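PDB 5U22: N2152 from Neocallimastix frontalis, which probably hydrolyses glycosidic bonds in rare arabinosyl substrates as a family 39 glycoside hydrolase with polyspecific activity. Local coordinates for residues T37-E49 / V59-A73. Numbering follows the deposited sequence.
Sequences THCASGAHYGLIE and VAPLNINVMRAPARA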
# COMPACT_ATOMS: atom_id res chain seq x y z
N THR A 37 -2.90 -3.15 10.83
CA THR A 37 -2.03 -3.99 10.03
C THR A 37 -1.05 -3.21 9.17
O THR A 37 -0.18 -3.82 8.54
CB THR A 37 -2.86 -4.91 9.11
OG1 THR A 37 -3.50 -4.11 8.11
CG2 THR A 37 -3.92 -5.65 9.92
N HIS A 38 -1.16 -1.88 9.13
CA HIS A 38 -0.31 -1.03 8.29
C HIS A 38 -0.34 -1.51 6.85
O HIS A 38 0.70 -1.66 6.19
CB HIS A 38 1.12 -0.98 8.85
CG HIS A 38 1.15 -0.98 10.34
ND1 HIS A 38 1.51 -2.09 11.07
CD2 HIS A 38 0.77 -0.04 11.24
CE1 HIS A 38 1.39 -1.81 12.36
NE2 HIS A 38 0.94 -0.58 12.49
N CYS A 39 -1.55 -1.76 6.36
CA CYS A 39 -1.71 -2.48 5.10
C CYS A 39 -1.03 -1.75 3.94
O CYS A 39 -0.52 -2.40 3.03
CB CYS A 39 -3.19 -2.71 4.79
SG CYS A 39 -4.19 -1.22 4.46
N ALA A 40 -0.99 -0.42 3.97
CA ALA A 40 -0.44 0.34 2.86
C ALA A 40 1.06 0.60 2.99
O ALA A 40 1.61 1.37 2.20
CB ALA A 40 -1.19 1.68 2.70
N SER A 41 1.74 -0.05 3.95
CA SER A 41 3.16 0.20 4.21
C SER A 41 4.00 -0.75 3.36
O SER A 41 4.43 -1.81 3.81
CB SER A 41 3.48 0.04 5.69
OG SER A 41 2.72 0.90 6.51
N GLY A 42 4.26 -0.34 2.12
CA GLY A 42 5.10 -1.12 1.23
C GLY A 42 5.32 -0.36 -0.06
O GLY A 42 4.69 0.67 -0.31
N ALA A 43 6.24 -0.88 -0.89
CA ALA A 43 6.57 -0.20 -2.14
C ALA A 43 7.12 -1.18 -3.17
O ALA A 43 7.82 -2.14 -2.82
CB ALA A 43 7.59 0.92 -1.93
N HIS A 44 6.81 -0.92 -4.44
CA HIS A 44 7.36 -1.67 -5.56
C HIS A 44 8.80 -1.25 -5.80
O HIS A 44 9.09 -0.07 -5.95
CB HIS A 44 6.51 -1.40 -6.81
CG HIS A 44 6.88 -2.24 -7.99
ND1 HIS A 44 7.16 -3.58 -7.87
CD2 HIS A 44 7.00 -1.95 -9.30
CE1 HIS A 44 7.44 -4.08 -9.06
NE2 HIS A 44 7.34 -3.11 -9.95
N TYR A 45 9.72 -2.24 -5.84
CA TYR A 45 11.17 -1.96 -5.91
C TYR A 45 11.60 -0.98 -4.83
O TYR A 45 12.57 -0.23 -5.00
CB TYR A 45 11.59 -1.42 -7.28
CG TYR A 45 11.72 -2.43 -8.40
CD1 TYR A 45 10.59 -2.93 -9.06
CD2 TYR A 45 12.98 -2.86 -8.84
CE1 TYR A 45 10.71 -3.82 -10.11
CE2 TYR A 45 13.11 -3.76 -9.90
CZ TYR A 45 11.97 -4.23 -10.53
OH TYR A 45 12.08 -5.12 -11.58
N GLY A 46 10.86 -0.93 -3.72
CA GLY A 46 11.20 0.01 -2.67
C GLY A 46 12.37 -0.43 -1.84
O GLY A 46 13.04 0.41 -1.23
N LEU A 47 12.64 -1.73 -1.81
CA LEU A 47 13.78 -2.31 -1.12
C LEU A 47 14.50 -3.19 -2.11
O LEU A 47 13.88 -4.04 -2.75
CB LEU A 47 13.32 -3.13 0.09
CG LEU A 47 14.39 -3.89 0.88
CD1 LEU A 47 15.44 -2.93 1.42
CD2 LEU A 47 13.74 -4.69 2.01
N ILE A 48 15.81 -2.99 -2.26
CA ILE A 48 16.59 -3.84 -3.17
C ILE A 48 17.78 -4.42 -2.43
O ILE A 48 17.84 -4.39 -1.19
CB ILE A 48 17.01 -3.08 -4.43
CG1 ILE A 48 17.87 -1.86 -4.08
CG2 ILE A 48 15.76 -2.64 -5.22
CD1 ILE A 48 18.30 -1.09 -5.32
N GLU A 49 18.74 -4.98 -3.18
CA GLU A 49 19.78 -5.80 -2.56
C GLU A 49 20.58 -5.01 -1.53
O GLU A 49 20.90 -5.52 -0.45
CB GLU A 49 20.71 -6.39 -3.62
CG GLU A 49 20.11 -7.54 -4.43
CD GLU A 49 19.41 -7.06 -5.69
OE1 GLU A 49 19.05 -5.86 -5.75
OE2 GLU A 49 19.24 -7.87 -6.63
N VAL A 59 14.55 1.09 7.14
CA VAL A 59 13.50 0.14 6.79
C VAL A 59 12.80 -0.37 8.04
O VAL A 59 11.57 -0.27 8.17
CB VAL A 59 14.07 -1.04 5.99
CG1 VAL A 59 12.97 -1.99 5.58
CG2 VAL A 59 14.85 -0.53 4.77
N ALA A 60 13.57 -0.92 8.97
CA ALA A 60 13.01 -1.48 10.19
C ALA A 60 12.03 -0.55 10.91
O ALA A 60 11.00 -1.05 11.39
CB ALA A 60 14.15 -1.88 11.15
N PRO A 61 12.28 0.76 11.04
CA PRO A 61 11.34 1.60 11.81
C PRO A 61 9.98 1.78 11.18
O PRO A 61 9.07 2.27 11.85
CB PRO A 61 12.07 2.95 11.89
CG PRO A 61 13.51 2.60 11.72
CD PRO A 61 13.48 1.52 10.67
N LEU A 62 9.81 1.40 9.92
CA LEU A 62 8.55 1.66 9.23
C LEU A 62 7.50 0.59 9.47
O LEU A 62 6.34 0.80 9.08
CB LEU A 62 8.80 1.79 7.73
CG LEU A 62 9.59 3.02 7.31
CD1 LEU A 62 9.71 3.07 5.80
CD2 LEU A 62 8.91 4.28 7.86
N ASN A 63 7.85 -0.55 10.06
CA ASN A 63 6.88 -1.62 10.31
C ASN A 63 6.24 -2.07 9.00
O ASN A 63 5.02 -2.18 8.87
CB ASN A 63 5.82 -1.15 11.31
CG ASN A 63 5.34 -2.26 12.21
OD1 ASN A 63 5.83 -3.39 12.17
ND2 ASN A 63 4.37 -1.94 13.07
N ILE A 64 7.10 -2.33 8.00
CA ILE A 64 6.68 -2.73 6.67
C ILE A 64 5.68 -3.88 6.70
O ILE A 64 5.83 -4.83 7.48
CB ILE A 64 7.93 -3.12 5.86
CG1 ILE A 64 8.82 -1.90 5.61
CG2 ILE A 64 7.55 -3.78 4.54
CD1 ILE A 64 8.16 -0.83 4.74
N ASN A 65 4.67 -3.80 5.83
CA ASN A 65 3.71 -4.88 5.64
C ASN A 65 4.18 -5.79 4.51
O ASN A 65 4.80 -6.83 4.75
CB ASN A 65 2.31 -4.32 5.37
CG ASN A 65 1.26 -5.39 5.25
OD1 ASN A 65 1.34 -6.44 5.90
ND2 ASN A 65 0.27 -5.14 4.40
N VAL A 66 3.94 -5.39 3.26
CA VAL A 66 4.29 -6.22 2.11
C VAL A 66 5.00 -5.35 1.08
O VAL A 66 4.44 -4.33 0.64
CB VAL A 66 3.06 -6.89 1.46
CG1 VAL A 66 3.52 -7.80 0.34
CG2 VAL A 66 2.27 -7.67 2.49
N MET A 67 6.21 -5.76 0.69
CA MET A 67 6.91 -5.13 -0.43
C MET A 67 6.61 -5.88 -1.72
O MET A 67 5.97 -6.94 -1.72
CB MET A 67 8.42 -5.10 -0.18
CG MET A 67 8.82 -4.43 1.11
SD MET A 67 8.43 -2.66 1.20
CE MET A 67 9.70 -1.91 0.17
N ARG A 68 7.10 -5.36 -2.84
CA ARG A 68 7.02 -6.04 -4.13
C ARG A 68 8.37 -5.97 -4.82
O ARG A 68 9.05 -4.94 -4.79
CB ARG A 68 5.93 -5.40 -5.02
CG ARG A 68 5.61 -6.13 -6.34
CD ARG A 68 4.23 -5.62 -6.76
NE ARG A 68 3.68 -6.06 -8.04
CZ ARG A 68 3.61 -5.29 -9.13
NH1 ARG A 68 4.13 -4.07 -9.13
NH2 ARG A 68 3.02 -5.75 -10.23
N ALA A 69 8.78 -7.08 -5.42
CA ALA A 69 10.11 -7.17 -6.01
C ALA A 69 10.06 -8.11 -7.20
O ALA A 69 9.19 -9.00 -7.25
CB ALA A 69 11.14 -7.66 -4.98
N PRO A 70 10.96 -7.95 -8.16
CA PRO A 70 10.99 -8.85 -9.32
C PRO A 70 11.49 -10.23 -8.96
O PRO A 70 12.39 -10.39 -8.13
CB PRO A 70 11.98 -8.15 -10.27
CG PRO A 70 12.91 -7.39 -9.31
CD PRO A 70 11.97 -6.87 -8.26
N ALA A 71 10.93 -11.25 -9.63
CA ALA A 71 11.38 -12.62 -9.37
C ALA A 71 12.85 -12.81 -9.74
O ALA A 71 13.55 -13.60 -9.11
CB ALA A 71 10.50 -13.62 -10.14
N ARG A 72 13.33 -12.09 -10.77
CA ARG A 72 14.73 -12.11 -11.17
C ARG A 72 15.18 -10.69 -11.47
O ARG A 72 14.38 -9.84 -11.85
CB ARG A 72 14.96 -12.98 -12.40
CG ARG A 72 14.59 -14.43 -12.23
CD ARG A 72 15.50 -15.14 -11.24
NE ARG A 72 15.50 -16.58 -11.47
CZ ARG A 72 16.01 -17.50 -10.64
NH1 ARG A 72 16.55 -17.16 -9.48
NH2 ARG A 72 15.97 -18.78 -10.99
N ALA A 73 16.48 -10.44 -11.29
CA ALA A 73 17.06 -9.16 -11.65
C ALA A 73 18.42 -9.40 -12.31
O ALA A 73 19.05 -10.44 -12.11
CB ALA A 73 17.22 -8.24 -10.43
O HOH W 1 4.85 2.45 7.48
O HOH W 2 13.89 -7.15 -12.96
O HOH W 3 10.94 -4.21 -2.72
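The seam where a TIM barrel closes on itself is built here, with H44 bridged to R68 in parallel register. R68 N donates to A43 O at 3.3 Å, from above the carbonyl plane, and Y45 N returns a bond to R68 O at 3.0 Å. R68 O is gripped a second time by a water that also accepts from L47 N. The same two residues also meet through their side chains on the barrel's inner side: R68 NH1 sits over the centre of the H44 ring, 3.2 Å above its plane, with ring and guanidinium planes 44° apart. With chi1 at -172°, R68 CG stands opposite the main-chain nitrogen, and the extended chain runs along the H44 ring, leaving NH1 over it while NE pairs with E143 and NH1 with E246. The opposite imidazole face meets Y45 CD1. Y45 in turn receives P70 CD over one face, a CH-pi contact 3.7 Å from the ring centroid and 21° off the normal, while its OH bonds D105. Replacing Y45 with alanine would probably uncover P70 and leave D105 without its hydroxyl partner. Behind the bridge the bent M67 chain places SD near A43 N, and CE lies 3.8 Å from L47 CB. Farther back, N65 fastens the loop twice: N65 N reaches S41 O at 2.8 Å in the carbonyl plane, and N65 ND2 reaches C39 O at 3.2 Å. A bound BTB molecule about 4 Å from the H44 side chain marks a ligand pocket, probably the active site, since E143 and E246 lie near the C-terminal ends of their strands. Because G42 and H44 also make backbone bonds to I278, the extended backbone around A43-Y45 takes the first strand's place, between 66-70 and 275-278, in a (beta/alpha)8 barrel.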